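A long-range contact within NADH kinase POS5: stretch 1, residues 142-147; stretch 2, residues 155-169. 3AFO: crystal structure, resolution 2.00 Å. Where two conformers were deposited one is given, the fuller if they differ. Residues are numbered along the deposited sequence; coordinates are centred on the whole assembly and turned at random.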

# COMPACT_ATOMS: atom_id res chain seq x y z
N VAL A 142 -23.28 -16.72 -20.62
CA VAL A 142 -23.71 -16.71 -19.22
C VAL A 142 -24.62 -15.52 -18.93
O VAL A 142 -24.24 -14.36 -19.13
CB VAL A 142 -22.49 -16.67 -18.25
CG1 VAL A 142 -22.95 -16.72 -16.78
CG2 VAL A 142 -21.53 -17.82 -18.54
N LEU A 143 -25.83 -15.82 -18.46
CA LEU A 143 -26.81 -14.81 -18.11
C LEU A 143 -26.97 -14.83 -16.60
O LEU A 143 -27.45 -15.81 -16.04
CB LEU A 143 -28.17 -15.09 -18.79
CG LEU A 143 -29.30 -14.08 -18.49
CD1 LEU A 143 -28.87 -12.65 -18.76
CD2 LEU A 143 -30.61 -14.41 -19.25
N ALA A 144 -26.57 -13.73 -15.96
CA ALA A 144 -26.39 -13.73 -14.53
C ALA A 144 -27.35 -12.76 -13.83
O ALA A 144 -27.32 -11.55 -14.10
CB ALA A 144 -24.93 -13.41 -14.18
N PHE A 145 -28.19 -13.29 -12.96
CA PHE A 145 -29.13 -12.48 -12.19
C PHE A 145 -28.77 -12.46 -10.72
O PHE A 145 -28.57 -13.51 -10.11
CB PHE A 145 -30.56 -13.01 -12.32
CG PHE A 145 -31.14 -12.89 -13.70
CD1 PHE A 145 -31.59 -11.67 -14.17
CD2 PHE A 145 -31.28 -14.02 -14.51
CE1 PHE A 145 -32.15 -11.55 -15.45
CE2 PHE A 145 -31.83 -13.92 -15.77
CZ PHE A 145 -32.26 -12.69 -16.25
N ALA A 146 -28.71 -11.26 -10.15
CA ALA A 146 -28.34 -11.07 -8.75
C ALA A 146 -29.52 -11.25 -7.80
O ALA A 146 -30.51 -10.51 -7.88
CB ALA A 146 -27.73 -9.70 -8.56
N LEU A 147 -29.42 -12.24 -6.92
CA LEU A 147 -30.40 -12.44 -5.88
C LEU A 147 -29.70 -12.53 -4.54
O LEU A 147 -28.57 -13.00 -4.47
CB LEU A 147 -31.20 -13.72 -6.12
CG LEU A 147 -32.26 -13.55 -7.22
CD1 LEU A 147 -32.19 -14.68 -8.21
CD2 LEU A 147 -33.66 -13.37 -6.64
N PRO A 155 -24.77 -8.76 -13.60
CA PRO A 155 -25.17 -7.40 -13.96
C PRO A 155 -26.67 -7.10 -13.86
O PRO A 155 -27.05 -5.93 -13.93
CB PRO A 155 -24.72 -7.27 -15.43
CG PRO A 155 -23.98 -8.55 -15.75
CD PRO A 155 -24.52 -9.56 -14.80
N PHE A 156 -27.51 -8.12 -13.71
CA PHE A 156 -28.97 -7.94 -13.76
C PHE A 156 -29.67 -8.26 -12.46
O PHE A 156 -29.38 -9.26 -11.80
CB PHE A 156 -29.60 -8.81 -14.86
CG PHE A 156 -29.03 -8.56 -16.23
CD1 PHE A 156 -29.41 -7.45 -16.95
CD2 PHE A 156 -28.08 -9.43 -16.77
CE1 PHE A 156 -28.86 -7.19 -18.21
CE2 PHE A 156 -27.53 -9.19 -18.01
CZ PHE A 156 -27.93 -8.07 -18.74
N ASP A 157 -30.62 -7.40 -12.12
CA ASP A 157 -31.59 -7.67 -11.07
C ASP A 157 -32.53 -8.73 -11.62
O ASP A 157 -32.97 -8.62 -12.75
CB ASP A 157 -32.38 -6.38 -10.80
CG ASP A 157 -33.18 -6.44 -9.51
OD1 ASP A 157 -33.78 -7.50 -9.19
OD2 ASP A 157 -33.23 -5.40 -8.81
N PHE A 158 -32.87 -9.73 -10.81
CA PHE A 158 -33.81 -10.77 -11.25
C PHE A 158 -35.18 -10.23 -11.69
O PHE A 158 -35.85 -10.86 -12.51
CB PHE A 158 -33.98 -11.89 -10.21
CG PHE A 158 -35.01 -12.94 -10.62
CD1 PHE A 158 -34.71 -13.88 -11.60
CD2 PHE A 158 -36.28 -12.95 -10.04
CE1 PHE A 158 -35.65 -14.85 -11.99
CE2 PHE A 158 -37.24 -13.90 -10.43
CZ PHE A 158 -36.92 -14.85 -11.41
N LYS A 159 -35.57 -9.09 -11.13
CA LYS A 159 -36.80 -8.38 -11.51
C LYS A 159 -36.89 -8.14 -13.01
O LYS A 159 -37.98 -8.14 -13.58
CB LYS A 159 -36.90 -7.04 -10.78
CG LYS A 159 -37.76 -7.04 -9.52
CD LYS A 159 -37.02 -7.61 -8.32
CE LYS A 159 -37.66 -7.13 -7.02
NZ LYS A 159 -37.04 -7.76 -5.82
N GLU A 160 -35.73 -7.93 -13.64
CA GLU A 160 -35.66 -7.60 -15.06
C GLU A 160 -35.70 -8.84 -15.96
O GLU A 160 -35.49 -8.73 -17.16
CB GLU A 160 -34.38 -6.82 -15.40
CG GLU A 160 -33.77 -5.93 -14.30
CD GLU A 160 -32.47 -5.25 -14.78
OE1 GLU A 160 -32.50 -4.62 -15.87
OE2 GLU A 160 -31.44 -5.34 -14.09
N HIS A 161 -35.95 -10.03 -15.39
CA HIS A 161 -35.70 -11.29 -16.12
C HIS A 161 -36.46 -11.50 -17.44
O HIS A 161 -35.89 -12.04 -18.38
CB HIS A 161 -35.84 -12.52 -15.20
CG HIS A 161 -37.25 -12.85 -14.83
ND1 HIS A 161 -37.85 -12.38 -13.68
CD2 HIS A 161 -38.18 -13.64 -15.43
CE1 HIS A 161 -39.09 -12.84 -13.60
NE2 HIS A 161 -39.31 -13.61 -14.66
N LYS A 162 -37.72 -11.05 -17.52
CA LYS A 162 -38.50 -11.21 -18.76
C LYS A 162 -37.90 -10.40 -19.92
O LYS A 162 -37.65 -10.96 -20.99
CB LYS A 162 -39.98 -10.82 -18.57
CG LYS A 162 -40.71 -11.66 -17.53
CD LYS A 162 -42.22 -11.68 -17.77
CE LYS A 162 -42.93 -10.46 -17.22
NZ LYS A 162 -44.42 -10.66 -17.19
N LYS A 163 -37.65 -9.12 -19.67
CA LYS A 163 -37.10 -8.21 -20.68
C LYS A 163 -35.68 -8.57 -21.12
O LYS A 163 -35.34 -8.45 -22.29
CB LYS A 163 -37.16 -6.77 -20.16
CG LYS A 163 -37.26 -6.67 -18.64
CD LYS A 163 -38.59 -7.24 -18.13
CE LYS A 163 -39.77 -6.58 -18.84
NZ LYS A 163 -41.06 -7.29 -18.62
N VAL A 164 -34.86 -9.03 -20.17
CA VAL A 164 -33.47 -9.41 -20.46
C VAL A 164 -33.42 -10.72 -21.25
O VAL A 164 -32.76 -10.78 -22.29
CB VAL A 164 -32.60 -9.50 -19.17
CG1 VAL A 164 -31.21 -10.05 -19.48
CG2 VAL A 164 -32.49 -8.12 -18.50
N PHE A 165 -34.15 -11.74 -20.78
CA PHE A 165 -34.22 -13.01 -21.52
C PHE A 165 -34.74 -12.83 -22.96
O PHE A 165 -34.22 -13.45 -23.89
CB PHE A 165 -35.01 -14.09 -20.76
CG PHE A 165 -34.95 -15.44 -21.43
CD1 PHE A 165 -33.84 -16.26 -21.27
CD2 PHE A 165 -35.98 -15.86 -22.27
CE1 PHE A 165 -33.77 -17.49 -21.91
CE2 PHE A 165 -35.92 -17.08 -22.92
CZ PHE A 165 -34.82 -17.91 -22.74
N GLN A 166 -35.75 -11.97 -23.10
CA GLN A 166 -36.32 -11.55 -24.39
C GLN A 166 -35.23 -11.07 -25.36
O GLN A 166 -35.17 -11.50 -26.51
CB GLN A 166 -37.36 -10.43 -24.16
CG GLN A 166 -38.37 -10.20 -25.29
CD GLN A 166 -39.47 -9.21 -24.89
OE1 GLN A 166 -39.23 -8.01 -24.75
NE2 GLN A 166 -40.68 -9.73 -24.71
N GLU A 167 -34.36 -10.18 -24.88
CA GLU A 167 -33.26 -9.61 -25.67
C GLU A 167 -32.24 -10.68 -26.05
O GLU A 167 -31.73 -10.69 -27.18
CB GLU A 167 -32.56 -8.47 -24.93
CG GLU A 167 -33.43 -7.22 -24.70
CD GLU A 167 -34.13 -6.73 -25.98
OE1 GLU A 167 -33.43 -6.41 -26.97
OE2 GLU A 167 -35.37 -6.66 -25.99
N VAL A 168 -31.97 -11.58 -25.10
CA VAL A 168 -30.99 -12.63 -25.30
C VAL A 168 -31.46 -13.59 -26.39
O VAL A 168 -30.75 -13.80 -27.37
CB VAL A 168 -30.67 -13.38 -23.98
CG1 VAL A 168 -29.83 -14.63 -24.25
CG2 VAL A 168 -29.96 -12.44 -22.97
N ILE A 169 -32.66 -14.16 -26.24
CA ILE A 169 -33.18 -15.16 -27.18
C ILE A 169 -33.41 -14.59 -28.59
O ILE A 169 -33.27 -15.30 -29.58
CB ILE A 169 -34.44 -15.89 -26.59
CG1 ILE A 169 -34.85 -17.09 -27.45
CG2 ILE A 169 -35.61 -14.91 -26.35
CD1 ILE A 169 -35.67 -18.15 -26.69

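What ties the two backbones together? Strand 142-146 runs parallel to the short strand 156-157, with Phe145 paired to Phe156 and Ala146 to Asp157. The strong link is Ala146 N to Phe156 O, a nearly straight hydrogen bond of 2.7 Å; the bond from Phe156 N to Ala144 O is weak at 3.5 Å. Phe156 O also receives a CA-H contact from Phe145 CA at 3.3 Å, so one carbonyl serves two neighbouring residues of the first strand. Pro155, just before the bridge, has no amide hydrogen to offer, and it packs instead: its CD lies 3.9 Å from Ala144 CB.

How is the Phe145 side chain placed to meet so many neighbours? With chi1 at -66° (m) and chi2 at -76°, its ring lies on the sheet face shared with Phe156 and reaches past the short strand to the start of the helix. CD1 comes 3.6 Å from Phe156 CB, while CE1 approaches His161 CA at 3.6 Å. His161 CB sits 4.2 Å from the centroid of the Phe145 ring in an off-centre CH-pi contact. Phe158, in the t rotamer, turns its ring edge toward the face of Phe145, with the planes at 85°. The backbone puts His161 CB against the ring, and the p rotamer (chi1 73°) carries the imidazole away from the first stretch, where His161 ND1 donates a 2.8 Å hydrogen bond to Phe158 O.

Why does Leu143 reach the helix when its CA-to-CB bond points sideways? Its chi1 of t and chi2 of p bring the branched end nearer to the second stretch. CD1 lies 3.6 Å from Val164 CG1 and 3.8 Å from Phe156 CE2; CD2 lies 4.2 Å from Phe165 CD1, at the edge of that ring, and 4.3 Å from Val168 CG2. The helix runs almost antiparallel to the strand, and Val164 and Val168, one turn apart, both point toward it. Their compact apolar side chains suit this packing against Leu143, which is itself buried, whereas Lys162 and Gln166 remain exposed and make no contact with the strand.

How does the chain turn from strand into helix? Asp157 and Glu160 use their carboxylates on backbone amides: Asp157 OD1 accepts from Lys159 N at 3.1 Å, and Glu160 OE2 accepts from Asp157 N at 3.0 Å. These acidic residues hold the 3-10 turn while Phe158 supplies its apolar side chain, its CB 3.8 Å from Leu147 CG. Altogether the two stretches bury 541 Å², yet Phe158 N is left without a partner.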